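Local coordinates for protein choline kinase (Streptococcus pneumoniae, PDB 4R78) that probably phosphorylates choline as a kinase of protein kinase-like fold, and binds adenosine monophosphate in its nucleotide pocket, at residues I265-T275 with Y288-G299. Numbering follows the deposited sequence.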
loop_
_atom_site.group_PDB
_atom_site.type_symbol
_atom_site.label_atom_id
_atom_site.label_comp_id
_atom_site.label_asym_id
_atom_site.label_seq_id
_atom_site.Cartn_x
_atom_site.Cartn_y
_atom_site.Cartn_z
ATOM N N ILE A 265 -13.134 -1.282 -8.043
ATOM C CA ILE A 265 -12.914 -1.933 -9.336
ATOM C C ILE A 265 -11.515 -1.639 -9.876
ATOM O O ILE A 265 -10.829 -2.538 -10.373
ATOM C CB ILE A 265 -13.988 -1.517 -10.377
ATOM C CG1 ILE A 265 -15.372 -2.015 -9.946
ATOM C CG2 ILE A 265 -13.647 -2.062 -11.768
ATOM C CD1 ILE A 265 -16.521 -1.292 -10.625
ATOM N N LEU A 266 -11.089 -0.383 -9.757
ATOM C CA LEU A 266 -9.775 0.012 -10.243
ATOM C C LEU A 266 -8.667 -0.682 -9.461
ATOM O O LEU A 266 -7.669 -1.096 -10.039
ATOM C CB LEU A 266 -9.604 1.533 -10.195
ATOM C CG LEU A 266 -10.472 2.365 -11.143
ATOM C CD1 LEU A 266 -10.144 3.831 -11.005
ATOM C CD2 LEU A 266 -10.280 1.930 -12.579
ATOM N N GLN A 267 -8.863 -0.827 -8.154
ATOM C CA GLN A 267 -7.896 -1.510 -7.298
ATOM C C GLN A 267 -7.764 -2.991 -7.635
ATOM O O GLN A 267 -6.655 -3.498 -7.774
ATOM C CB GLN A 267 -8.244 -1.309 -5.821
ATOM C CG GLN A 267 -7.829 0.063 -5.327
ATOM C CD GLN A 267 -8.567 0.546 -4.097
ATOM O OE1 GLN A 267 -8.697 1.757 -3.877
ATOM N NE2 GLN A 267 -9.044 -0.380 -3.286
ATOM N N ASP A 268 -8.890 -3.683 -7.785
ATOM C CA ASP A 268 -8.841 -5.090 -8.159
ATOM C C ASP A 268 -8.142 -5.294 -9.504
ATOM O O ASP A 268 -7.367 -6.242 -9.661
ATOM C CB ASP A 268 -10.236 -5.709 -8.156
ATOM C CG ASP A 268 -10.660 -6.177 -6.780
ATOM O OD1 ASP A 268 -9.784 -6.455 -5.930
ATOM O OD2 ASP A 268 -11.878 -6.287 -6.543
ATOM N N THR A 269 -8.380 -4.381 -10.445
ATOM C CA THR A 269 -7.731 -4.434 -11.752
ATOM C C THR A 269 -6.224 -4.232 -11.610
ATOM O O THR A 269 -5.431 -5.072 -12.051
ATOM C CB THR A 269 -8.324 -3.393 -12.726
ATOM O OG1 THR A 269 -9.738 -3.605 -12.842
ATOM C CG2 THR A 269 -7.693 -3.533 -14.097
ATOM N N ILE A 270 -5.842 -3.136 -10.966
ATOM C CA ILE A 270 -4.434 -2.793 -10.790
ATOM C C ILE A 270 -3.656 -3.869 -10.034
ATOM O O ILE A 270 -2.598 -4.310 -10.493
ATOM C CB ILE A 270 -4.273 -1.394 -10.145
ATOM C CG1 ILE A 270 -4.664 -0.321 -11.167
ATOM C CG2 ILE A 270 -2.839 -1.173 -9.635
ATOM C CD1 ILE A 270 -4.981 1.032 -10.579
ATOM N N TRP A 271 -4.174 -4.306 -8.890
ATOM C CA TRP A 271 -3.456 -5.308 -8.097
ATOM C C TRP A 271 -3.440 -6.702 -8.743
ATOM O O TRP A 271 -2.528 -7.492 -8.488
ATOM C CB TRP A 271 -3.932 -5.330 -6.635
ATOM C CG TRP A 271 -3.713 -4.012 -5.913
ATOM C CD1 TRP A 271 -4.672 -3.229 -5.329
ATOM C CD2 TRP A 271 -2.465 -3.323 -5.716
ATOM N NE1 TRP A 271 -4.104 -2.105 -4.777
ATOM C CE2 TRP A 271 -2.752 -2.137 -4.998
ATOM C CE3 TRP A 271 -1.135 -3.595 -6.071
ATOM C CZ2 TRP A 271 -1.759 -1.219 -4.630
ATOM C CZ3 TRP A 271 -0.144 -2.683 -5.702
ATOM C CH2 TRP A 271 -0.465 -1.508 -4.989
ATOM N N SER A 272 -4.421 -6.999 -9.598
ATOM C CA SER A 272 -4.361 -8.238 -10.379
ATOM C C SER A 272 -3.207 -8.190 -11.389
ATOM O O SER A 272 -2.561 -9.205 -11.641
ATOM C CB SER A 272 -5.699 -8.564 -11.063
ATOM O OG SER A 272 -5.901 -7.807 -12.246
ATOM N N LEU A 273 -2.932 -7.006 -11.935
ATOM C CA LEU A 273 -1.835 -6.846 -12.896
ATOM C C LEU A 273 -0.485 -6.852 -12.176
ATOM O O LEU A 273 0.476 -7.473 -12.638
ATOM C CB LEU A 273 -2.018 -5.583 -13.748
ATOM C CG LEU A 273 -3.218 -5.579 -14.707
ATOM C CD1 LEU A 273 -3.472 -4.184 -15.264
ATOM C CD2 LEU A 273 -3.051 -6.585 -15.851
ATOM N N TRP A 274 -0.434 -6.185 -11.026
ATOM C CA TRP A 274 0.703 -6.277 -10.108
ATOM C C TRP A 274 1.082 -7.739 -9.830
ATOM O O TRP A 274 2.266 -8.090 -9.823
ATOM C CB TRP A 274 0.354 -5.538 -8.812
ATOM C CG TRP A 274 1.362 -5.633 -7.686
ATOM C CD1 TRP A 274 2.400 -4.776 -7.435
ATOM C CD2 TRP A 274 1.399 -6.622 -6.649
ATOM N NE1 TRP A 274 3.081 -5.177 -6.309
ATOM C CE2 TRP A 274 2.489 -6.304 -5.805
ATOM C CE3 TRP A 274 0.615 -7.747 -6.351
ATOM C CZ2 TRP A 274 2.825 -7.082 -4.688
ATOM C CZ3 TRP A 274 0.942 -8.518 -5.239
ATOM C CH2 TRP A 274 2.037 -8.177 -4.418
ATOM N N THR A 275 0.073 -8.587 -9.624
ATOM C CA THR A 275 0.286 -10.007 -9.338
ATOM C C THR A 275 1.021 -10.700 -10.480
ATOM O O THR A 275 2.005 -11.412 -10.246
ATOM C CB THR A 275 -1.050 -10.733 -9.053
ATOM O OG1 THR A 275 -1.687 -10.122 -7.927
ATOM C CG2 THR A 275 -0.812 -12.209 -8.740
ATOM N N TYR A 288 -4.397 -15.591 -6.139
ATOM C CA TYR A 288 -4.620 -14.248 -5.601
ATOM C C TYR A 288 -5.061 -13.248 -6.681
ATOM O O TYR A 288 -6.057 -12.542 -6.510
ATOM C CB TYR A 288 -3.369 -13.739 -4.866
ATOM C CG TYR A 288 -3.473 -12.296 -4.405
ATOM C CD1 TYR A 288 -4.039 -11.974 -3.168
ATOM C CD2 TYR A 288 -2.996 -11.257 -5.206
ATOM C CE1 TYR A 288 -4.133 -10.649 -2.745
ATOM C CE2 TYR A 288 -3.088 -9.934 -4.794
ATOM C CZ TYR A 288 -3.650 -9.641 -3.565
ATOM O OH TYR A 288 -3.743 -8.332 -3.168
ATOM N N GLY A 289 -4.315 -13.188 -7.781
ATOM C CA GLY A 289 -4.605 -12.240 -8.859
ATOM C C GLY A 289 -5.858 -12.600 -9.629
ATOM O O GLY A 289 -6.678 -11.730 -9.928
ATOM N N VAL A 290 -5.999 -13.889 -9.937
ATOM C CA VAL A 290 -7.178 -14.432 -10.626
ATOM C C VAL A 290 -8.463 -14.031 -9.901
ATOM O O VAL A 290 -9.422 -13.573 -10.525
ATOM C CB VAL A 290 -7.079 -15.985 -10.757
ATOM C CG1 VAL A 290 -8.402 -16.605 -11.204
ATOM C CG2 VAL A 290 -5.951 -16.377 -11.714
ATOM N N ASN A 291 -8.461 -14.194 -8.581
ATOM C CA ASN A 291 -9.619 -13.877 -7.754
ATOM C C ASN A 291 -9.912 -12.383 -7.649
ATOM O O ASN A 291 -11.076 -11.973 -7.658
ATOM C CB ASN A 291 -9.478 -14.514 -6.368
ATOM C CG ASN A 291 -9.514 -16.035 -6.419
ATOM O OD1 ASN A 291 -10.006 -16.630 -7.381
ATOM N ND2 ASN A 291 -8.993 -16.673 -5.375
ATOM N N ARG A 292 -8.865 -11.566 -7.557
ATOM C CA ARG A 292 -9.068 -10.119 -7.558
ATOM C C ARG A 292 -9.651 -9.663 -8.893
ATOM O O ARG A 292 -10.566 -8.845 -8.929
ATOM C CB ARG A 292 -7.776 -9.364 -7.241
ATOM C CG ARG A 292 -7.321 -9.511 -5.794
ATOM C CD ARG A 292 -6.430 -8.374 -5.350
ATOM N NE ARG A 292 -7.213 -7.151 -5.172
ATOM C CZ ARG A 292 -6.904 -6.159 -4.340
ATOM N NH1 ARG A 292 -7.703 -5.105 -4.262
ATOM N NH2 ARG A 292 -5.809 -6.207 -3.592
ATOM N N TYR A 293 -9.131 -10.214 -9.985
ATOM C CA TYR A 293 -9.628 -9.892 -11.314
ATOM C C TYR A 293 -11.108 -10.242 -11.467
ATOM O O TYR A 293 -11.887 -9.438 -11.975
ATOM C CB TYR A 293 -8.785 -10.608 -12.364
ATOM C CG TYR A 293 -9.169 -10.323 -13.795
ATOM C CD1 TYR A 293 -8.668 -9.206 -14.460
ATOM C CD2 TYR A 293 -10.008 -11.192 -14.495
ATOM C CE1 TYR A 293 -9.010 -8.944 -15.784
ATOM C CE2 TYR A 293 -10.352 -10.948 -15.818
ATOM C CZ TYR A 293 -9.848 -9.824 -16.456
ATOM O OH TYR A 293 -10.170 -9.577 -17.767
ATOM N N GLN A 294 -11.492 -11.431 -11.008
ATOM C CA GLN A 294 -12.892 -11.853 -11.039
ATOM C C GLN A 294 -13.782 -10.914 -10.214
ATOM O O GLN A 294 -14.931 -10.650 -10.583
ATOM C CB GLN A 294 -13.030 -13.315 -10.589
ATOM C CG GLN A 294 -14.473 -13.857 -10.541
ATOM C CD GLN A 294 -15.288 -13.563 -11.805
ATOM O OE1 GLN A 294 -14.773 -13.601 -12.924
ATOM N NE2 GLN A 294 -16.565 -13.266 -11.621
ATOM N N ARG A 295 -13.250 -10.397 -9.112
ATOM C CA ARG A 295 -13.988 -9.441 -8.295
ATOM C C ARG A 295 -14.174 -8.097 -9.014
ATOM O O ARG A 295 -15.192 -7.426 -8.817
ATOM C CB ARG A 295 -13.336 -9.270 -6.921
ATOM C CG ARG A 295 -14.226 -8.591 -5.879
ATOM C CD ARG A 295 -13.652 -8.731 -4.474
ATOM N NE ARG A 295 -12.303 -8.171 -4.378
ATOM C CZ ARG A 295 -11.477 -8.336 -3.346
ATOM N NH1 ARG A 295 -11.844 -9.050 -2.289
ATOM N NH2 ARG A 295 -10.273 -7.779 -3.373
ATOM N N ALA A 296 -13.202 -7.714 -9.846
ATOM C CA ALA A 296 -13.357 -6.548 -10.725
ATOM C C ALA A 296 -14.503 -6.793 -11.711
ATOM O O ALA A 296 -15.338 -5.916 -11.943
ATOM C CB ALA A 296 -12.056 -6.248 -11.466
ATOM N N VAL A 297 -14.547 -7.997 -12.277
ATOM C CA VAL A 297 -15.616 -8.389 -13.198
ATOM C C VAL A 297 -16.982 -8.304 -12.504
ATOM O O VAL A 297 -17.928 -7.714 -13.046
ATOM C CB VAL A 297 -15.347 -9.801 -13.785
ATOM C CG1 VAL A 297 -16.561 -10.340 -14.536
ATOM C CG2 VAL A 297 -14.126 -9.761 -14.696
ATOM N N LYS A 298 -17.058 -8.853 -11.292
ATOM C CA LYS A 298 -18.265 -8.801 -10.461
ATOM C C LYS A 298 -18.671 -7.359 -10.161
ATOM O O LYS A 298 -19.848 -7.003 -10.262
ATOM C CB LYS A 298 -18.031 -9.568 -9.153
ATOM C CG LYS A 298 -19.237 -9.649 -8.226
ATOM C CD LYS A 298 -18.862 -10.325 -6.912
ATOM C CE LYS A 298 -20.003 -10.283 -5.901
ATOM N NZ LYS A 298 -21.112 -11.211 -6.255
ATOM N N GLY A 299 -17.688 -6.536 -9.796
ATOM C CA GLY A 299 -17.915 -5.124 -9.497
ATOM C C GLY A 299 -18.449 -4.340 -10.680
ATOM O O GLY A 299 -19.338 -3.499 -10.519
HETATM O O HOH W 1 -13.929 -4.821 -7.619
#
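An antiparallel helix pair near the C-terminal end of the kinase-like fold is pinned by a salt-bridge network in which Asp268 receives both Arg292 and Arg295. The axes of 265-275 and 288-299 come within 7.8 Å, their N-to-C directions 155° apart. Arg295 meets the carboxylate side-on and nearly coplanar, its NE 2.9 Å from Asp268 OD2 and its NH2 on the syn lone pair of Asp268 OD1. Arg292 arrives with its guanidinium plane turned 80° from the carboxylate and spends two nitrogens on the same oxygen: NE lies 2.8 Å from Asp268 OD1, nearly along the C-O bond, while NH1 comes from above the carboxylate plane. Three N-H groups thus grip OD1, and a water joins Asp268 OD2 to Arg295 O; so many donors would be expected to keep the acid ionised. A bend at chi3 (73°) lays the Arg292 guanidinium alongside Trp271, whose CB and CD1 lie over one of its faces, CD1 3.6 Å from NH2. That NH2 also donates in plane to Tyr288 OH, one turn back, and forms a salt bridge with Glu233 of helix 223-233.

In this mainly helical C-terminal lobe of the kinase-like fold, small residues let the backbones approach closely. At one end Gly289 CA passes 4.3 Å from Ser272 CA, and Thr275 OG1, which donates a hydrogen bond to Trp271 O, sits in the plane of the Tyr288 ring at its edge, 3.2 Å from CD2. Ala296 CB touches both Asp268 CB and Thr269 OG1, and beyond it Ile265 CD1 rests against the backbone of Gly299. Tyr293 turns its ring edge to Ser272 OG, stacks on Tyr166 and hydrogen-bonds to Ala167 O through its hydroxyl.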